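Long-range contact in fructose transport system repressor FruR (Pseudomonas putida, PDB 3O74), which probably binds specific DNA sequences as a dual regulator, repressing or activating transcription, with fructose 1-phosphate as its preferred effector: residues H1-E13 against Q51-A65. Numbering follows the deposited sequence. Where two conformers were deposited one is given.
Sequences HTRTLGFILPDLE and QQLFRARRCDALFVA
Asp60 binds the backbone of Thr2 and Arg3 from the turn between helix 44-56 and strand 61-64. Its CB lies 3.7 Å from Thr4 O, the carbonyl that also accepts the backbone N-H of Asp60. From there CG is directed back beside its own backbone N (chi1 -66°), which brings the carboxylate up to two successive amides of segment 1-13. OD1 takes the N-H of Thr2 on its syn side in a nearly straight bond of 2.9 Å (177° at the hydrogen), whereas OD2 receives a bent, weak bond from Arg3 N and a second hydrogen from a water that also bonds His1 ND1. Thr2 OG1 donates a hydrogen bond of 2.8 Å to Arg58 O, from above the carbonyl plane, and so ties segment 1-13 to the Schellman motif at Arg58.

Beyond the turn the strands run parallel, Gly6 and Ile8 each bonding through both N and O to strand 61-64 and Ala65. Gly6 CA packs 3.5 Å from Phe54 CE2, and Ile8 CG1 lies 3.6 Å from Phe54 CE1, which seats the helix on the face that carries Ile8, Leu62 and Val64. On the face of Leu5, Phe7 and Phe63, Phe7 CD1 meets Phe63 CB at 3.5 Å, where helix 15-30 packs on Phe7 and helix 234-250 on Phe63. Helix 44-56 carries the chain from strand 34-39 across strand 4-9 to strand 61-64, a right-handed beta-alpha-beta crossover in the Rossmann-like arrangement of LacI-family sugar-binding domains.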
loop_
_atom_site.group_PDB
_atom_site.type_symbol
_atom_site.label_atom_id
_atom_site.label_comp_id
_atom_site.label_asym_id
_atom_site.label_seq_id
_atom_site.Cartn_x
_atom_site.Cartn_y
_atom_site.Cartn_z
ATOM N N HIS B 1 23.108 3.169 21.298
ATOM C CA HIS B 1 21.656 3.177 21.143
ATOM C C HIS B 1 21.168 4.363 20.309
ATOM O O HIS B 1 21.639 5.490 20.472
ATOM C CB HIS B 1 20.974 3.181 22.511
ATOM C CG HIS B 1 20.684 1.813 23.044
ATOM N ND1 HIS B 1 19.404 1.314 23.153
ATOM C CD2 HIS B 1 21.507 0.835 23.495
ATOM C CE1 HIS B 1 19.449 0.091 23.651
ATOM N NE2 HIS B 1 20.715 -0.222 23.866
ATOM N N THR B 2 20.213 4.105 19.422
ATOM C CA THR B 2 19.696 5.140 18.532
ATOM C C THR B 2 18.208 5.390 18.751
ATOM O O THR B 2 17.652 6.379 18.265
ATOM C CB THR B 2 19.909 4.754 17.059
ATOM O OG1 THR B 2 19.258 3.505 16.799
ATOM C CG2 THR B 2 21.392 4.618 16.747
ATOM N N ARG B 3 17.569 4.482 19.480
ATOM C CA ARG B 3 16.121 4.509 19.656
ATOM C C ARG B 3 15.400 4.564 18.318
ATOM O O ARG B 3 14.396 5.259 18.157
ATOM C CB ARG B 3 15.696 5.665 20.549
ATOM C CG ARG B 3 16.327 5.591 21.919
ATOM C CD ARG B 3 15.558 6.416 22.915
ATOM N NE ARG B 3 16.171 6.344 24.235
ATOM C CZ ARG B 3 16.150 7.341 25.109
ATOM N NH1 ARG B 3 15.551 8.477 24.789
ATOM N NH2 ARG B 3 16.727 7.204 26.294
ATOM N N THR B 4 15.939 3.827 17.355
ATOM C CA THR B 4 15.286 3.642 16.074
ATOM C C THR B 4 15.237 2.153 15.782
ATOM O O THR B 4 16.141 1.401 16.158
ATOM C CB THR B 4 16.028 4.371 14.939
ATOM O OG1 THR B 4 17.316 3.774 14.748
ATOM C CG2 THR B 4 16.210 5.839 15.279
ATOM N N LEU B 5 14.166 1.730 15.126
ATOM C CA LEU B 5 14.010 0.345 14.724
ATOM C C LEU B 5 13.955 0.311 13.201
ATOM O O LEU B 5 13.429 1.231 12.576
ATOM C CB LEU B 5 12.715 -0.219 15.303
ATOM C CG LEU B 5 12.464 0.057 16.787
ATOM C CD1 LEU B 5 11.035 -0.308 17.181
ATOM C CD2 LEU B 5 13.476 -0.686 17.647
ATOM N N GLY B 6 14.508 -0.736 12.601
ATOM C CA GLY B 6 14.439 -0.889 11.158
ATOM C C GLY B 6 13.432 -1.950 10.757
ATOM O O GLY B 6 13.202 -2.902 11.502
ATOM N N PHE B 7 12.830 -1.790 9.580
ATOM C CA PHE B 7 11.939 -2.799 9.033
ATOM C C PHE B 7 12.256 -3.025 7.557
ATOM O O PHE B 7 12.076 -2.134 6.729
ATOM C CB PHE B 7 10.472 -2.384 9.213
ATOM C CG PHE B 7 9.476 -3.455 8.824
ATOM C CD1 PHE B 7 9.868 -4.779 8.670
ATOM C CD2 PHE B 7 8.139 -3.133 8.631
ATOM C CE1 PHE B 7 8.945 -5.763 8.314
ATOM C CE2 PHE B 7 7.216 -4.106 8.280
ATOM C CZ PHE B 7 7.618 -5.425 8.124
ATOM N N ILE B 8 12.755 -4.214 7.240
ATOM C CA ILE B 8 12.988 -4.603 5.859
ATOM C C ILE B 8 11.804 -5.426 5.382
ATOM O O ILE B 8 11.544 -6.510 5.910
ATOM C CB ILE B 8 14.252 -5.466 5.725
ATOM C CG1 ILE B 8 15.495 -4.658 6.092
ATOM C CG2 ILE B 8 14.370 -6.017 4.312
ATOM C CD1 ILE B 8 16.773 -5.475 6.064
ATOM N N LEU B 9 11.089 -4.919 4.384
ATOM C CA LEU B 9 9.958 -5.650 3.829
ATOM C C LEU B 9 10.132 -5.856 2.321
ATOM O O LEU B 9 10.914 -5.152 1.679
ATOM C CB LEU B 9 8.642 -4.949 4.178
ATOM C CG LEU B 9 8.532 -3.459 3.858
ATOM C CD1 LEU B 9 8.225 -3.253 2.384
ATOM C CD2 LEU B 9 7.467 -2.800 4.716
ATOM N N PRO B 10 9.422 -6.844 1.757
ATOM C CA PRO B 10 9.651 -7.213 0.357
ATOM C C PRO B 10 9.020 -6.258 -0.646
ATOM O O PRO B 10 9.545 -6.108 -1.745
ATOM C CB PRO B 10 8.975 -8.584 0.241
ATOM C CG PRO B 10 8.745 -9.041 1.638
ATOM C CD PRO B 10 8.528 -7.798 2.429
ATOM N N ASP B 11 7.909 -5.630 -0.282
ATOM C CA ASP B 11 7.130 -4.880 -1.258
ATOM C C ASP B 11 6.288 -3.795 -0.608
ATOM O O ASP B 11 5.331 -4.074 0.115
ATOM C CB ASP B 11 6.239 -5.835 -2.053
ATOM C CG ASP B 11 5.510 -5.149 -3.197
ATOM O OD1 ASP B 11 5.654 -3.918 -3.362
ATOM O OD2 ASP B 11 4.788 -5.850 -3.936
ATOM N N LEU B 12 6.651 -2.550 -0.890
ATOM C CA LEU B 12 5.946 -1.396 -0.351
ATOM C C LEU B 12 4.498 -1.337 -0.823
ATOM O O LEU B 12 3.645 -0.752 -0.156
ATOM C CB LEU B 12 6.667 -0.113 -0.757
ATOM C CG LEU B 12 8.022 0.123 -0.092
ATOM C CD1 LEU B 12 8.802 1.212 -0.815
ATOM C CD2 LEU B 12 7.821 0.476 1.371
ATOM N N GLU B 13 4.226 -1.935 -1.979
ATOM C CA GLU B 13 2.886 -1.880 -2.557
ATOM C C GLU B 13 1.945 -2.959 -2.014
ATOM O O GLU B 13 0.736 -2.904 -2.238
ATOM C CB GLU B 13 2.949 -1.935 -4.085
ATOM C CG GLU B 13 3.480 -0.669 -4.728
ATOM C CD GLU B 13 3.541 -0.766 -6.241
ATOM O OE1 GLU B 13 3.449 -1.892 -6.777
ATOM O OE2 GLU B 13 3.684 0.287 -6.891
ATOM N N GLN B 51 20.728 -4.802 4.862
ATOM C CA GLN B 51 21.339 -5.325 6.078
ATOM C C GLN B 51 22.487 -4.430 6.525
ATOM O O GLN B 51 22.533 -3.990 7.673
ATOM C CB GLN B 51 21.874 -6.737 5.850
ATOM C CG GLN B 51 20.812 -7.800 5.694
ATOM C CD GLN B 51 21.414 -9.184 5.576
ATOM O OE1 GLN B 51 20.752 -10.187 5.834
ATOM N NE2 GLN B 51 22.684 -9.242 5.193
ATOM N N GLN B 52 23.412 -4.169 5.607
ATOM C CA GLN B 52 24.577 -3.347 5.907
ATOM C C GLN B 52 24.152 -1.948 6.311
ATOM O O GLN B 52 24.770 -1.321 7.170
ATOM C CB GLN B 52 25.511 -3.276 4.698
ATOM C CG GLN B 52 26.167 -4.598 4.354
ATOM C CD GLN B 52 26.873 -5.216 5.543
ATOM O OE1 GLN B 52 26.362 -6.148 6.167
ATOM N NE2 GLN B 52 28.052 -4.695 5.869
ATOM N N LEU B 53 23.088 -1.466 5.682
ATOM C CA LEU B 53 22.564 -0.139 5.964
ATOM C C LEU B 53 22.067 -0.040 7.401
ATOM O O LEU B 53 22.443 0.872 8.135
ATOM C CB LEU B 53 21.432 0.201 4.997
ATOM C CG LEU B 53 20.800 1.581 5.172
ATOM C CD1 LEU B 53 21.845 2.662 4.987
ATOM C CD2 LEU B 53 19.657 1.763 4.192
ATOM N N PHE B 54 21.222 -0.982 7.800
ATOM C CA PHE B 54 20.645 -0.954 9.140
ATOM C C PHE B 54 21.654 -1.270 10.234
ATOM O O PHE B 54 21.453 -0.908 11.394
ATOM C CB PHE B 54 19.426 -1.871 9.236
ATOM C CG PHE B 54 18.185 -1.274 8.646
ATOM C CD1 PHE B 54 17.584 -1.837 7.535
ATOM C CD2 PHE B 54 17.635 -0.123 9.188
ATOM C CE1 PHE B 54 16.443 -1.279 6.988
ATOM C CE2 PHE B 54 16.493 0.446 8.646
ATOM C CZ PHE B 54 15.896 -0.132 7.543
ATOM N N ARG B 55 22.741 -1.941 9.864
ATOM C CA ARG B 55 23.819 -2.203 10.807
ATOM C C ARG B 55 24.635 -0.937 11.072
ATOM O O ARG B 55 24.887 -0.578 12.222
ATOM C CB ARG B 55 24.715 -3.336 10.301
ATOM C CG ARG B 55 25.987 -3.525 11.104
ATOM C CD ARG B 55 26.503 -4.947 10.985
ATOM N NE ARG B 55 27.924 -4.992 10.654
ATOM C CZ ARG B 55 28.407 -5.454 9.507
ATOM N NH1 ARG B 55 27.581 -5.920 8.579
ATOM N NH2 ARG B 55 29.715 -5.458 9.290
ATOM N N ALA B 56 25.033 -0.259 10.001
ATOM C CA ALA B 56 25.774 0.991 10.121
ATOM C C ALA B 56 24.916 2.065 10.780
ATOM O O ALA B 56 25.410 2.870 11.566
ATOM C CB ALA B 56 26.256 1.454 8.759
ATOM N N ARG B 57 23.627 2.068 10.452
ATOM C CA ARG B 57 22.663 2.987 11.050
ATOM C C ARG B 57 22.567 2.775 12.554
ATOM O O ARG B 57 22.156 3.669 13.294
ATOM C CB ARG B 57 21.283 2.788 10.422
ATOM C CG ARG B 57 20.929 3.808 9.365
ATOM C CD ARG B 57 22.071 4.019 8.395
ATOM N NE ARG B 57 21.904 5.256 7.639
ATOM C CZ ARG B 57 22.785 5.720 6.759
ATOM N NH1 ARG B 57 23.902 5.047 6.519
ATOM N NH2 ARG B 57 22.548 6.857 6.121
ATOM N N ARG B 58 22.940 1.579 12.994
ATOM C CA ARG B 58 22.884 1.213 14.404
ATOM C C ARG B 58 21.469 1.206 14.985
ATOM O O ARG B 58 21.254 1.684 16.097
ATOM C CB ARG B 58 23.801 2.115 15.240
ATOM C CG ARG B 58 25.179 1.522 15.504
ATOM C CD ARG B 58 26.154 2.567 16.028
ATOM N NE ARG B 58 26.402 3.615 15.041
ATOM C CZ ARG B 58 25.900 4.845 15.109
ATOM N NH1 ARG B 58 25.127 5.192 16.129
ATOM N NH2 ARG B 58 26.176 5.730 14.161
ATOM N N CYS B 59 20.504 0.669 14.242
ATOM C CA CYS B 59 19.152 0.536 14.764
ATOM C C CYS B 59 19.157 -0.409 15.965
ATOM O O CYS B 59 19.943 -1.351 16.013
ATOM C CB CYS B 59 18.193 0.031 13.684
ATOM S SG CYS B 59 17.949 1.181 12.309
ATOM N N ASP B 60 18.284 -0.150 16.932
ATOM C CA ASP B 60 18.248 -0.939 18.161
ATOM C C ASP B 60 17.716 -2.351 17.933
ATOM O O ASP B 60 18.066 -3.285 18.656
ATOM C CB ASP B 60 17.420 -0.223 19.229
ATOM C CG ASP B 60 18.054 1.077 19.682
ATOM O OD1 ASP B 60 19.210 1.342 19.288
ATOM O OD2 ASP B 60 17.397 1.829 20.433
ATOM N N ALA B 61 16.867 -2.504 16.925
ATOM C CA ALA B 61 16.376 -3.818 16.535
ATOM C C ALA B 61 15.945 -3.781 15.080
ATOM O O ALA B 61 15.656 -2.715 14.538
ATOM C CB ALA B 61 15.221 -4.255 17.427
ATOM N N LEU B 62 15.904 -4.949 14.452
ATOM C CA LEU B 62 15.548 -5.033 13.041
ATOM C C LEU B 62 14.398 -6.009 12.835
ATOM O O LEU B 62 14.495 -7.193 13.188
ATOM C CB LEU B 62 16.763 -5.460 12.215
ATOM C CG LEU B 62 16.616 -5.655 10.706
ATOM C CD1 LEU B 62 16.147 -4.365 10.025
ATOM C CD2 LEU B 62 17.936 -6.126 10.120
ATOM N N PHE B 63 13.299 -5.496 12.289
ATOM C CA PHE B 63 12.203 -6.341 11.842
ATOM C C PHE B 63 12.479 -6.704 10.396
ATOM O O PHE B 63 12.963 -5.872 9.622
ATOM C CB PHE B 63 10.869 -5.602 11.933
ATOM C CG PHE B 63 10.520 -5.142 13.317
ATOM C CD1 PHE B 63 10.130 -6.053 14.287
ATOM C CD2 PHE B 63 10.570 -3.793 13.649
ATOM C CE1 PHE B 63 9.803 -5.627 15.571
ATOM C CE2 PHE B 63 10.242 -3.366 14.918
ATOM C CZ PHE B 63 9.862 -4.279 15.882
ATOM N N VAL B 64 12.163 -7.933 10.008
ATOM C CA VAL B 64 12.437 -8.331 8.635
ATOM C C VAL B 64 11.505 -9.416 8.099
ATOM O O VAL B 64 11.237 -10.411 8.767
ATOM C CB VAL B 64 13.925 -8.765 8.460
ATOM C CG1 VAL B 64 14.270 -9.928 9.383
ATOM C CG2 VAL B 64 14.222 -9.122 7.011
ATOM N N ALA B 65 11.004 -9.186 6.890
ATOM C CA ALA B 65 10.346 -10.219 6.105
ATOM C C ALA B 65 11.322 -10.559 4.989
ATOM O O ALA B 65 11.378 -9.873 3.967
ATOM C CB ALA B 65 9.044 -9.706 5.541
HETATM O O HOH W 1 16.659 1.792 23.567
#